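Resiniferatoxin-binding, phosphotriesterase-related protein (Rhodobacter sphaeroides 2.4.1, PDB 3K2G) probably acts as a zinc-dependent phosphoric ester hydrolase of the phosphotriesterase family, with two metal ions bound per subunit. Local coordinates at residues T18-I23 with R120-T125; H30-E35 with K93-V98; E35-D40 with N317-V322; D297-S302 with E341-T346. All blocks are in the same frame, centred on the assembly; numbering follows the deposited sequence.

Contact 1 of 4, residues T18-I23 with R120-T125; sequences TVDGPI and RISAET
A beta-hairpin turn lies against a helix of the barrel here: Val19 and Asp20, the two central residues of the type I turn Thr18-Gly21, meet Ser122 on the helix that ends at Thr125. The touch is small and mostly polar. Asp20 OD2 and Ser122 OG stand 2.9 Å apart, and the other carboxylate oxygen lies farther off. Asp20 carries CG anti to its carbonyl carbon (chi1 -59°), which sends the carboxylate across to the helix. Ser122 OG is also hydrogen-bonded to Arg119 O, three residues earlier in its own helix. Beside this polar pair, the CG2 branch of Val19 packs against Ser122 OG at 3.9 Å, so that one small hydroxyl meets both turn residues.

The turn is braced from within. Thr18 N bonds to Gly21 O (2.9 Å), and Gly21 N bonds to Thr18 O in return. Thr18 OG1 gives an in-plane bond of 2.7 Å to a lone pair of Gly21 O and accepts from Asp20 N at 3.2 Å, which makes an ST turn inside the hairpin. Gly21 O is thus gripped by two donors of the same threonine.

Val19 also reaches Val129 and Met131 of strand 128-131 and Leu118 of helix 115-125, and Arg119 NE binds its carbonyl oxygen. From helix 115-125, Ile121 and Thr125 also pack on helix 85-97.

Contact 2 of 4, residues H30-E35 with K93-V98; sequences HTLMHE and KQFAAV. With ZN (zinc ion), chain I.
Phe95, Leu32 and His30 make up nearly all of this buried contact, and the phenyl ring is its centre. Leu32 rises from strand 31-32 against one ring face, its CD1 3.8 Å from the centroid and only 7° off the ring normal, a CH-pi contact almost directly over the middle. Its CG settles nearer the rim, 3.5 Å from Phe95 CZ. The two side chains meet head-on. CG lies anti to the N of Phe95 itself (chi1 175°), which carries the ring off the helix and across to strand 31-32.

His30 meets the same ring differently. Phe95 CE1 lies at the edge of the imidazole, near its plane, 3.9 Å from His30 ND1, a nitrogen buried here for which the model offers no hydrogen-bond partner. His30 O also approaches Phe95 CZ, at 3.7 Å.

Farther along the same segment His34 NE2 binds a zinc ion at 2.2 Å. The packed residues His30 and Leu32 come just ahead of this ligand in the chain. Around the contact, Phe95 leans on Ile103 of strand 102-105, the parallel neighbour of strand 31-32, and on Thr323 of helix 321-332. His30 extends to Thr323 and Leu327 of that helix and to Met344 of helix 337-352.

Contact 3 of 4, residues E35-D40 with N317-V322; sequences EHLQND and NGYAFV. With ZN (zinc ion), chain I.
Tyr319 reaches from the loop before helix 321-332 to the segment Glu35-Leu37, and its hydroxyl grips the main chain there: OH donates to His36 O at 2.8 Å. The bond meets the carbonyl at a C=O...donor angle of 140°, with the hydroxyl tilted 23° from the carbonyl plane.

Packing is closest along the Glu35 side of the ring. The two side chains run antiparallel, the carboxylate passing the ring with its plane at 89° to it, and Glu35 OE1 comes in at the ring edge, in plane, 3.5 Å from Tyr319 CD1. Bent at chi2, the glutamate folds back alongside the tyrosine. Its buried oxygens are satisfied by other groups, OE2 by Ser302 OG and His303 N, OE1 by Val305 N.

Toward Leu37 the fit is looser. The Leu37 side chain runs at a slant to the phenol, its CD2 3.8 Å from Tyr319 CZ, while water 2 bridges the rest, donating hydrogen bonds to Leu37 O (2.8 Å) and Tyr319 OH (2.9 Å). The phenol oxygen therefore donates to a carbonyl and accepts from a water at the same time.

What Tyr319 holds is the backbone of a metal ligand. His36 NE2 binds zinc at 2.2 Å while ND1 of the same ring is hydrogen-bonded to Thr107 OG1, and His34, Glu177 and Asp304 share the ion. The His-x-His pair following the first barrel strand is characteristic of the binuclear site of phosphotriesterase-type TIM barrels.

Contact 4 of 4, residues D297-S302 with E341-T346; sequences DRILLS and ETLMVT
In this TIM barrel the closing strand, 299-301, is backed by the C-terminal helix 337-352, and Leu343 lies between Ile299 and Leu301 in the interface. Strand and helix cross at -74°, their axes 7.6 Å apart at the nearest point. The two branches of Leu343 divide the work. CD2 goes to Ile299, 3.7 Å from its CB and also close to its carbonyl oxygen, the two side chains running abreast with a shared heading. CD1 goes to Leu301, whose CD1 it meets at 4.0 Å as the two leucines cross. Leu301 CD1 touches the selenium of Met344 as well, at 4.0 Å; a bend at chi2 (-54°) brings the selenium of this selenomethionine to the leucine, and the two side chains cross at about a right angle.

Polar links lie beside this apolar core. Water 3 accepts from Leu301 N and donates to Leu343 O, both at 2.8 Å, which joins strand to helix through main-chain atoms. Next to it, Ile299 O takes a bond from Asn347 ND2, one turn farther along the helix.

In the next shell Phe326 and Leu330 of helix 321-332 press on Leu301, and Phe261 of the neighbouring strand packs against Ile299 and Leu301. Ahead of the strand, Arg298 stacks by cation-pi on Phe258. Its NH2 bonds to Gly256 O and Arg232 O, and Arg298 NE forms a salt bridge with Asp297 OD1, 2.9 Å long and 39° above the carboxylate plane.

From the N terminus, contact 1 opens at the hairpin turn and closes on helix 115-125; contact 2, which joins strand 31-32 to helix 85-97, is nested within that loop. Contact 3 starts at Glu35, the residue it shares with contact 2, and closes only at 317-322, where helix 321-332 starts, late in the chain, so it crosses both earlier contacts. Contact 4 begins inside the span of contact 3 and ends beyond it, crossing it, while following contacts 1 and 2 in series. Thr31 N to Met344 O ties strand 31-32 to helix 337-352, and the Glu35 OE2 hydrogen bond to Ser302 OG links the loop after strand 31-32 to the end of strand 299-301, near the metal ligands.

Contact 1 of 4, residues T18-I23 with R120-T125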
loop_
_atom_site.group_PDB
_atom_site.type_symbol
_atom_site.label_atom_id
_atom_site.label_comp_id
_atom_site.label_asym_id
_atom_site.label_seq_id
_atom_site.Cartn_x
_atom_site.Cartn_y
_atom_site.Cartn_z
ATOM N N THR B 18 -1.084 41.978 -15.979
ATOM C CA THR B 18 -0.078 41.391 -16.862
ATOM C C THR B 18 0.956 42.479 -17.146
ATOM O O THR B 18 0.747 43.646 -16.798
ATOM C CB THR B 18 -0.672 40.939 -18.210
ATOM O OG1 THR B 18 -1.009 42.086 -18.996
ATOM C CG2 THR B 18 -1.910 40.101 -17.995
ATOM N N VAL B 19 2.063 42.103 -17.779
ATOM C CA VAL B 19 3.120 43.059 -18.100
ATOM C C VAL B 19 2.634 44.158 -19.038
ATOM O O VAL B 19 3.292 45.184 -19.196
ATOM C CB VAL B 19 4.319 42.367 -18.763
ATOM C CG1 VAL B 19 4.960 41.399 -17.784
ATOM C CG2 VAL B 19 3.863 41.648 -20.025
ATOM N N ASP B 20 1.492 43.931 -19.675
ATOM C CA ASP B 20 0.934 44.918 -20.585
ATOM C C ASP B 20 -0.290 45.588 -19.973
ATOM O O ASP B 20 -1.065 46.235 -20.672
ATOM C CB ASP B 20 0.553 44.273 -21.917
ATOM C CG ASP B 20 1.737 43.623 -22.610
ATOM O OD1 ASP B 20 2.795 44.286 -22.744
ATOM O OD2 ASP B 20 1.606 42.452 -23.020
ATOM N N GLY B 21 -0.465 45.425 -18.668
ATOM C CA GLY B 21 -1.599 46.045 -18.012
ATOM C C GLY B 21 -2.664 45.071 -17.547
ATOM O O GLY B 21 -2.519 43.858 -17.699
ATOM N N PRO B 22 -3.760 45.587 -16.971
ATOM C CA PRO B 22 -4.867 44.776 -16.469
ATOM C C PRO B 22 -5.717 44.133 -17.550
ATOM O O PRO B 22 -5.898 44.684 -18.634
ATOM C CB PRO B 22 -5.687 45.775 -15.651
ATOM C CG PRO B 22 -4.695 46.826 -15.280
ATOM C CD PRO B 22 -3.931 46.988 -16.555
ATOM N N ILE B 23 -6.246 42.961 -17.224
ATOM C CA ILE B 23 -7.125 42.217 -18.111
ATOM C C ILE B 23 -8.197 41.569 -17.236
ATOM O O ILE B 23 -7.959 41.291 -16.065
ATOM C CB ILE B 23 -6.376 41.084 -18.853
ATOM C CG1 ILE B 23 -5.792 40.097 -17.839
ATOM C CG2 ILE B 23 -5.288 41.667 -19.735
ATOM C CD1 ILE B 23 -5.280 38.802 -18.452
ATOM N N ARG B 120 8.410 41.985 -24.799
ATOM C CA ARG B 120 8.716 41.670 -26.187
ATOM C C ARG B 120 8.138 40.292 -26.497
ATOM O O ARG B 120 7.587 40.065 -27.575
ATOM C CB ARG B 120 10.228 41.673 -26.428
ATOM C CG ARG B 120 10.611 41.234 -27.832
ATOM C CD ARG B 120 12.115 41.185 -28.026
ATOM N NE ARG B 120 12.464 40.387 -29.199
ATOM C CZ ARG B 120 13.702 40.027 -29.525
ATOM N NH1 ARG B 120 14.730 40.395 -28.770
ATOM N NH2 ARG B 120 13.910 39.282 -30.602
ATOM N N ILE B 121 8.249 39.378 -25.539
ATOM C CA ILE B 121 7.725 38.031 -25.731
ATOM C C ILE B 121 6.205 38.056 -25.875
ATOM O O ILE B 121 5.651 37.438 -26.784
ATOM C CB ILE B 121 8.118 37.110 -24.556
ATOM C CG1 ILE B 121 9.645 37.001 -24.485
ATOM C CG2 ILE B 121 7.483 35.743 -24.734
ATOM C CD1 ILE B 121 10.158 36.187 -23.324
ATOM N N SER B 122 5.531 38.780 -24.986
ATOM C CA SER B 122 4.077 38.868 -25.051
ATOM C C SER B 122 3.662 39.563 -26.343
ATOM O O SER B 122 2.686 39.174 -26.982
ATOM C CB SER B 122 3.524 39.642 -23.850
ATOM O OG SER B 122 3.904 41.005 -23.897
ATOM N N ALA B 123 4.413 40.588 -26.730
ATOM C CA ALA B 123 4.100 41.325 -27.948
ATOM C C ALA B 123 4.218 40.462 -29.204
ATOM O O ALA B 123 3.321 40.458 -30.044
ATOM C CB ALA B 123 5.004 42.549 -28.068
ATOM N N GLU B 124 5.313 39.718 -29.325
ATOM C CA GLU B 124 5.528 38.880 -30.504
ATOM C C GLU B 124 4.796 37.542 -30.534
ATOM O O GLU B 124 4.608 36.970 -31.606
ATOM C CB GLU B 124 7.023 38.634 -30.706
ATOM C CG GLU B 124 7.812 39.885 -31.047
ATOM C CD GLU B 124 9.275 39.592 -31.296
ATOM O OE1 GLU B 124 9.563 38.624 -32.027
ATOM O OE2 GLU B 124 10.136 40.330 -30.771
ATOM N N THR B 125 4.374 37.042 -29.376
ATOM C CA THR B 125 3.681 35.756 -29.335
ATOM C C THR B 125 2.172 35.901 -29.206
ATOM O O THR B 125 1.425 35.007 -29.596
ATOM C CB THR B 125 4.160 34.899 -28.159
ATOM O OG1 THR B 125 3.791 35.536 -26.931
ATOM C CG2 THR B 125 5.668 34.725 -28.208
#

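Contact 2 of 4, residues H30-E35 with K93-V98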
loop_
_atom_site.group_PDB
_atom_site.type_symbol
_atom_site.label_atom_id
_atom_site.label_comp_id
_atom_site.label_asym_id
_atom_site.label_seq_id
_atom_site.Cartn_x
_atom_site.Cartn_y
_atom_site.Cartn_z
ATOM N N HIS B 30 -6.670 29.422 -21.035
ATOM C CA HIS B 30 -5.766 28.276 -20.935
ATOM C C HIS B 30 -4.414 28.828 -20.498
ATOM O O HIS B 30 -3.749 29.536 -21.255
ATOM C CB HIS B 30 -5.669 27.597 -22.299
ATOM C CG HIS B 30 -5.298 26.150 -22.232
ATOM N ND1 HIS B 30 -3.997 25.718 -22.096
ATOM C CD2 HIS B 30 -6.066 25.036 -22.268
ATOM C CE1 HIS B 30 -3.978 24.397 -22.052
ATOM N NE2 HIS B 30 -5.220 23.959 -22.154
ATOM N N THR B 31 -4.004 28.472 -19.282
ATOM C CA THR B 31 -2.783 29.020 -18.706
ATOM C C THR B 31 -1.766 28.070 -18.082
ATOM O O THR B 31 -2.117 27.023 -17.544
ATOM C CB THR B 31 -3.172 30.049 -17.609
ATOM O OG1 THR B 31 -4.014 31.059 -18.179
ATOM C CG2 THR B 31 -1.940 30.687 -16.982
ATOM N N LEU B 32 -0.496 28.473 -18.156
ATOM C CA LEU B 32 0.600 27.743 -17.536
ATOM C C LEU B 32 0.975 28.632 -16.348
ATOM O O LEU B 32 1.492 29.738 -16.521
ATOM C CB LEU B 32 1.792 27.599 -18.497
ATOM C CG LEU B 32 1.686 26.587 -19.640
ATOM C CD1 LEU B 32 2.928 26.682 -20.532
ATOM C CD2 LEU B 32 1.566 25.185 -19.061
HETATM N N MSE B 33 0.689 28.141 -15.145
HETATM C CA MSE B 33 0.941 28.871 -13.910
HETATM C C MSE B 33 2.391 29.047 -13.479
HETATM O O MSE B 33 2.684 29.882 -12.621
HETATM C CB MSE B 33 0.194 28.199 -12.756
HETATM C CG MSE B 33 -1.309 28.470 -12.725
HETATM SE SE MSE B 33 -1.770 30.298 -12.515
HETATM C CE MSE B 33 -0.701 30.661 -10.955
ATOM N N HIS B 34 3.304 28.283 -14.060
ATOM C CA HIS B 34 4.680 28.393 -13.616
ATOM C C HIS B 34 5.702 28.048 -14.689
ATOM O O HIS B 34 6.035 26.879 -14.895
ATOM C CB HIS B 34 4.852 27.492 -12.388
ATOM C CG HIS B 34 6.150 27.668 -11.672
ATOM N ND1 HIS B 34 6.219 27.905 -10.318
ATOM C CD2 HIS B 34 7.431 27.595 -12.109
ATOM C CE1 HIS B 34 7.486 27.969 -9.947
ATOM N NE2 HIS B 34 8.240 27.783 -11.015
ATOM N N GLU B 35 6.207 29.077 -15.357
ATOM C CA GLU B 35 7.201 28.896 -16.414
ATOM C C GLU B 35 8.209 30.036 -16.386
ATOM O O GLU B 35 7.874 31.161 -16.013
ATOM C CB GLU B 35 6.535 28.902 -17.791
ATOM C CG GLU B 35 5.390 27.929 -17.978
ATOM C CD GLU B 35 5.824 26.475 -17.896
ATOM O OE1 GLU B 35 6.988 26.174 -18.236
ATOM O OE2 GLU B 35 4.990 25.629 -17.502
ATOM N N LYS B 93 5.417 30.245 -28.854
ATOM C CA LYS B 93 4.425 30.191 -29.914
ATOM C C LYS B 93 3.838 28.789 -30.042
ATOM O O LYS B 93 2.722 28.623 -30.534
ATOM C CB LYS B 93 5.032 30.631 -31.244
ATOM C CG LYS B 93 5.282 32.129 -31.342
ATOM C CD LYS B 93 5.821 32.492 -32.718
ATOM C CE LYS B 93 6.100 33.982 -32.833
ATOM N NZ LYS B 93 6.640 34.348 -34.174
ATOM N N GLN B 94 4.581 27.776 -29.599
ATOM C CA GLN B 94 4.084 26.403 -29.661
ATOM C C GLN B 94 2.902 26.235 -28.707
ATOM O O GLN B 94 1.931 25.533 -29.013
ATOM C CB GLN B 94 5.181 25.416 -29.272
ATOM C CG GLN B 94 6.263 25.235 -30.303
ATOM C CD GLN B 94 7.306 24.241 -29.844
ATOM O OE1 GLN B 94 6.969 23.169 -29.335
ATOM N NE2 GLN B 94 8.579 24.586 -30.021
ATOM N N PHE B 95 3.004 26.874 -27.546
ATOM C CA PHE B 95 1.951 26.823 -26.535
ATOM C C PHE B 95 0.715 27.513 -27.095
ATOM O O PHE B 95 -0.391 26.982 -27.025
ATOM C CB PHE B 95 2.419 27.534 -25.263
ATOM C CG PHE B 95 1.364 27.648 -24.194
ATOM C CD1 PHE B 95 0.674 26.523 -23.747
ATOM C CD2 PHE B 95 1.099 28.877 -23.597
ATOM C CE1 PHE B 95 -0.258 26.621 -22.717
ATOM C CE2 PHE B 95 0.168 28.989 -22.563
ATOM C CZ PHE B 95 -0.512 27.858 -22.121
ATOM N N ALA B 96 0.916 28.700 -27.657
ATOM C CA ALA B 96 -0.186 29.453 -28.242
ATOM C C ALA B 96 -0.782 28.634 -29.386
ATOM O O ALA B 96 -1.995 28.637 -29.602
ATOM C CB ALA B 96 0.317 30.794 -28.763
ATOM N N ALA B 97 0.079 27.916 -30.099
ATOM C CA ALA B 97 -0.360 27.099 -31.221
ATOM C C ALA B 97 -1.384 26.039 -30.822
ATOM O O ALA B 97 -2.183 25.610 -31.650
ATOM C CB ALA B 97 0.846 26.440 -31.886
ATOM N N VAL B 98 -1.356 25.609 -29.561
ATOM C CA VAL B 98 -2.298 24.602 -29.083
ATOM C C VAL B 98 -3.375 25.185 -28.160
ATOM O O VAL B 98 -3.958 24.467 -27.347
ATOM C CB VAL B 98 -1.575 23.442 -28.339
ATOM C CG1 VAL B 98 -0.681 22.675 -29.309
ATOM C CG2 VAL B 98 -0.757 23.986 -27.176
HETATM ZN ZN ZN I . 10.472 27.879 -11.162
HETATM O O HOH W 1 11.516 26.776 -9.919
#

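Contact 3 of 4, residues E35-D40 with N317-V322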
loop_
_atom_site.group_PDB
_atom_site.type_symbol
_atom_site.label_atom_id
_atom_site.label_comp_id
_atom_site.label_asym_id
_atom_site.label_seq_id
_atom_site.Cartn_x
_atom_site.Cartn_y
_atom_site.Cartn_z
ATOM N N GLU B 35 6.207 29.077 -15.357
ATOM C CA GLU B 35 7.201 28.896 -16.414
ATOM C C GLU B 35 8.209 30.036 -16.386
ATOM O O GLU B 35 7.874 31.161 -16.013
ATOM C CB GLU B 35 6.535 28.902 -17.791
ATOM C CG GLU B 35 5.390 27.929 -17.978
ATOM C CD GLU B 35 5.824 26.475 -17.896
ATOM O OE1 GLU B 35 6.988 26.174 -18.236
ATOM O OE2 GLU B 35 4.990 25.629 -17.502
ATOM N N HIS B 36 9.447 29.745 -16.774
ATOM C CA HIS B 36 10.462 30.784 -16.837
ATOM C C HIS B 36 10.721 30.988 -18.319
ATOM O O HIS B 36 11.005 30.027 -19.039
ATOM C CB HIS B 36 11.732 30.336 -16.122
ATOM C CG HIS B 36 11.536 30.096 -14.662
ATOM N ND1 HIS B 36 11.509 31.117 -13.738
ATOM C CD2 HIS B 36 11.290 28.956 -13.974
ATOM C CE1 HIS B 36 11.253 30.618 -12.543
ATOM N NE2 HIS B 36 11.115 29.310 -12.660
ATOM N N LEU B 37 10.598 32.233 -18.776
ATOM C CA LEU B 37 10.804 32.545 -20.184
ATOM C C LEU B 37 12.242 32.960 -20.453
ATOM O O LEU B 37 12.756 32.777 -21.554
ATOM C CB LEU B 37 9.829 33.640 -20.610
ATOM C CG LEU B 37 8.384 33.216 -20.327
ATOM C CD1 LEU B 37 7.417 34.268 -20.835
ATOM C CD2 LEU B 37 8.113 31.875 -20.991
ATOM N N GLN B 38 12.869 33.513 -19.423
ATOM C CA GLN B 38 14.258 33.961 -19.448
ATOM C C GLN B 38 14.712 33.889 -17.992
ATOM O O GLN B 38 13.945 34.224 -17.097
ATOM C CB GLN B 38 14.355 35.418 -19.917
ATOM C CG GLN B 38 14.032 35.677 -21.381
ATOM C CD GLN B 38 15.084 35.116 -22.316
ATOM O OE1 GLN B 38 15.030 33.948 -22.705
ATOM N NE2 GLN B 38 16.061 35.942 -22.667
ATOM N N ASN B 39 15.939 33.453 -17.739
ATOM C CA ASN B 39 16.421 33.395 -16.363
ATOM C C ASN B 39 17.920 33.154 -16.306
ATOM O O ASN B 39 18.578 33.010 -17.334
ATOM C CB ASN B 39 15.695 32.294 -15.576
ATOM C CG ASN B 39 16.123 30.896 -15.990
ATOM O OD1 ASN B 39 16.902 30.724 -16.930
ATOM N ND2 ASN B 39 15.608 29.889 -15.292
ATOM N N ASP B 40 18.448 33.104 -15.089
ATOM C CA ASP B 40 19.871 32.877 -14.872
ATOM C C ASP B 40 20.077 31.975 -13.653
ATOM O O ASP B 40 19.831 32.383 -12.519
ATOM C CB ASP B 40 20.579 34.223 -14.679
ATOM C CG ASP B 40 22.051 34.067 -14.356
ATOM O OD1 ASP B 40 22.736 33.290 -15.056
ATOM O OD2 ASP B 40 22.522 34.730 -13.406
ATOM N N ASN B 317 10.879 19.098 -23.759
ATOM C CA ASN B 317 9.428 19.112 -23.962
ATOM C C ASN B 317 8.804 20.459 -24.345
ATOM O O ASN B 317 7.719 20.496 -24.919
ATOM C CB ASN B 317 8.743 18.570 -22.706
ATOM C CG ASN B 317 9.159 17.138 -22.390
ATOM O OD1 ASN B 317 9.282 16.754 -21.228
ATOM N ND2 ASN B 317 9.363 16.345 -23.426
ATOM N N GLY B 318 9.477 21.556 -24.019
ATOM C CA GLY B 318 8.947 22.868 -24.357
ATOM C C GLY B 318 7.806 23.319 -23.461
ATOM O O GLY B 318 7.637 22.801 -22.356
ATOM N N TYR B 319 7.016 24.278 -23.948
ATOM C CA TYR B 319 5.889 24.841 -23.196
ATOM C C TYR B 319 4.524 24.296 -23.608
ATOM O O TYR B 319 3.516 24.677 -23.020
ATOM C CB TYR B 319 5.840 26.368 -23.356
ATOM C CG TYR B 319 7.070 27.108 -22.893
ATOM C CD1 TYR B 319 7.387 27.204 -21.539
ATOM C CD2 TYR B 319 7.940 27.694 -23.817
ATOM C CE1 TYR B 319 8.545 27.865 -21.113
ATOM C CE2 TYR B 319 9.099 28.349 -23.403
ATOM C CZ TYR B 319 9.395 28.431 -22.054
ATOM O OH TYR B 319 10.542 29.072 -21.651
ATOM N N ALA B 320 4.476 23.423 -24.611
ATOM C CA ALA B 320 3.191 22.878 -25.056
ATOM C C ALA B 320 2.985 21.420 -24.658
ATOM O O ALA B 320 2.008 20.790 -25.063
ATOM C CB ALA B 320 3.061 23.022 -26.571
ATOM N N PHE B 321 3.899 20.895 -23.852
ATOM C CA PHE B 321 3.846 19.505 -23.421
ATOM C C PHE B 321 2.655 19.185 -22.511
ATOM O O PHE B 321 1.945 18.207 -22.727
ATOM C CB PHE B 321 5.159 19.145 -22.718
ATOM C CG PHE B 321 5.281 17.693 -22.370
ATOM C CD1 PHE B 321 5.613 16.756 -23.346
ATOM C CD2 PHE B 321 5.051 17.257 -21.069
ATOM C CE1 PHE B 321 5.715 15.404 -23.030
ATOM C CE2 PHE B 321 5.147 15.910 -20.742
ATOM C CZ PHE B 321 5.483 14.981 -21.727
ATOM N N VAL B 322 2.436 20.002 -21.488
ATOM C CA VAL B 322 1.322 19.757 -20.581
ATOM C C VAL B 322 0.016 19.648 -21.359
ATOM O O VAL B 322 -0.745 18.695 -21.186
ATOM C CB VAL B 322 1.208 20.879 -19.528
ATOM C CG1 VAL B 322 -0.147 20.817 -18.825
ATOM C CG2 VAL B 322 2.320 20.724 -18.502
HETATM ZN ZN ZN I . 10.472 27.879 -11.162
HETATM O O HOH W 2 12.799 30.328 -22.958
HETATM O O HOH W 1 11.516 26.776 -9.919
#

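Contact 4 of 4, residues D297-S302 with E341-T346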
loop_
_atom_site.group_PDB
_atom_site.type_symbol
_atom_site.label_atom_id
_atom_site.label_comp_id
_atom_site.label_asym_id
_atom_site.label_seq_id
_atom_site.Cartn_x
_atom_site.Cartn_y
_atom_site.Cartn_z
ATOM N N ASP B 297 -10.191 21.624 -7.289
ATOM C CA ASP B 297 -10.062 23.055 -7.525
ATOM C C ASP B 297 -8.806 23.678 -6.945
ATOM O O ASP B 297 -8.618 24.889 -7.040
ATOM C CB ASP B 297 -11.290 23.821 -7.008
ATOM C CG ASP B 297 -11.483 23.694 -5.509
ATOM O OD1 ASP B 297 -10.483 23.641 -4.755
ATOM O OD2 ASP B 297 -12.656 23.669 -5.079
ATOM N N ARG B 298 -7.947 22.858 -6.349
ATOM C CA ARG B 298 -6.711 23.358 -5.762
ATOM C C ARG B 298 -5.485 22.886 -6.555
ATOM O O ARG B 298 -4.345 23.221 -6.217
ATOM C CB ARG B 298 -6.597 22.873 -4.316
ATOM C CG ARG B 298 -6.406 23.983 -3.285
ATOM C CD ARG B 298 -7.716 24.606 -2.830
ATOM N NE ARG B 298 -8.384 25.373 -3.874
ATOM C CZ ARG B 298 -8.280 26.691 -4.029
ATOM N NH1 ARG B 298 -8.933 27.287 -5.013
ATOM N NH2 ARG B 298 -7.531 27.413 -3.199
ATOM N N ILE B 299 -5.725 22.123 -7.618
ATOM C CA ILE B 299 -4.638 21.577 -8.426
ATOM C C ILE B 299 -4.204 22.434 -9.613
ATOM O O ILE B 299 -5.028 22.830 -10.440
ATOM C CB ILE B 299 -5.008 20.170 -8.944
ATOM C CG1 ILE B 299 -5.360 19.268 -7.753
ATOM C CG2 ILE B 299 -3.841 19.585 -9.737
ATOM C CD1 ILE B 299 -5.812 17.879 -8.138
ATOM N N LEU B 300 -2.899 22.702 -9.689
ATOM C CA LEU B 300 -2.310 23.495 -10.768
ATOM C C LEU B 300 -1.237 22.668 -11.483
ATOM O O LEU B 300 -0.555 21.859 -10.854
ATOM C CB LEU B 300 -1.676 24.776 -10.216
ATOM C CG LEU B 300 -2.624 25.752 -9.508
ATOM C CD1 LEU B 300 -1.842 26.945 -8.990
ATOM C CD2 LEU B 300 -3.709 26.207 -10.479
ATOM N N LEU B 301 -1.089 22.896 -12.788
ATOM C CA LEU B 301 -0.135 22.155 -13.621
ATOM C C LEU B 301 0.764 23.057 -14.465
ATOM O O LEU B 301 0.299 24.037 -15.028
ATOM C CB LEU B 301 -0.893 21.247 -14.584
ATOM C CG LEU B 301 -1.982 20.303 -14.073
ATOM C CD1 LEU B 301 -2.714 19.693 -15.271
ATOM C CD2 LEU B 301 -1.375 19.226 -13.208
ATOM N N SER B 302 2.043 22.711 -14.575
ATOM C CA SER B 302 2.971 23.488 -15.400
ATOM C C SER B 302 4.261 22.677 -15.596
ATOM O O SER B 302 4.360 21.564 -15.074
ATOM C CB SER B 302 3.261 24.843 -14.743
ATOM O OG SER B 302 3.116 25.903 -15.679
ATOM N N GLU B 341 -10.492 21.070 -18.201
ATOM C CA GLU B 341 -10.827 22.476 -18.381
ATOM C C GLU B 341 -10.613 23.186 -17.044
ATOM O O GLU B 341 -10.099 24.305 -16.998
ATOM C CB GLU B 341 -12.289 22.601 -18.827
ATOM C CG GLU B 341 -12.814 24.022 -18.984
ATOM C CD GLU B 341 -12.111 24.802 -20.077
ATOM O OE1 GLU B 341 -11.869 24.235 -21.161
ATOM O OE2 GLU B 341 -11.812 25.992 -19.855
ATOM N N THR B 342 -11.009 22.518 -15.961
ATOM C CA THR B 342 -10.863 23.061 -14.612
ATOM C C THR B 342 -9.387 23.276 -14.259
ATOM O O THR B 342 -9.009 24.292 -13.678
ATOM C CB THR B 342 -11.501 22.109 -13.564
ATOM O OG1 THR B 342 -12.920 22.073 -13.757
ATOM C CG2 THR B 342 -11.191 22.575 -12.143
ATOM N N LEU B 343 -8.557 22.313 -14.633
ATOM C CA LEU B 343 -7.131 22.379 -14.350
ATOM C C LEU B 343 -6.384 23.480 -15.096
ATOM O O LEU B 343 -5.563 24.172 -14.504
ATOM C CB LEU B 343 -6.478 21.023 -14.655
ATOM C CG LEU B 343 -6.932 19.870 -13.755
ATOM C CD1 LEU B 343 -6.409 18.550 -14.283
ATOM C CD2 LEU B 343 -6.436 20.115 -12.347
HETATM N N MSE B 344 -6.681 23.654 -16.382
HETATM C CA MSE B 344 -5.980 24.647 -17.200
HETATM C C MSE B 344 -6.595 26.031 -17.328
HETATM O O MSE B 344 -5.934 26.955 -17.810
HETATM C CB MSE B 344 -5.767 24.100 -18.612
HETATM C CG MSE B 344 -4.992 22.791 -18.653
HETATM SE SE MSE B 344 -3.285 22.842 -17.723
HETATM C CE MSE B 344 -2.375 24.043 -18.943
ATOM N N VAL B 345 -7.853 26.185 -16.922
ATOM C CA VAL B 345 -8.515 27.479 -17.047
ATOM C C VAL B 345 -9.141 27.949 -15.746
ATOM O O VAL B 345 -8.764 28.989 -15.203
ATOM C CB VAL B 345 -9.633 27.442 -18.129
ATOM C CG1 VAL B 345 -10.329 28.798 -18.204
ATOM C CG2 VAL B 345 -9.051 27.079 -19.487
ATOM N N THR B 346 -10.094 27.176 -15.243
ATOM C CA THR B 346 -10.789 27.551 -14.020
ATOM C C THR B 346 -9.870 27.715 -12.809
ATOM O O THR B 346 -9.937 28.732 -12.119
ATOM C CB THR B 346 -11.906 26.540 -13.679
ATOM O OG1 THR B 346 -12.640 26.218 -14.869
ATOM C CG2 THR B 346 -12.874 27.149 -12.667
HETATM O O HOH W 3 -3.057 24.779 -13.459
#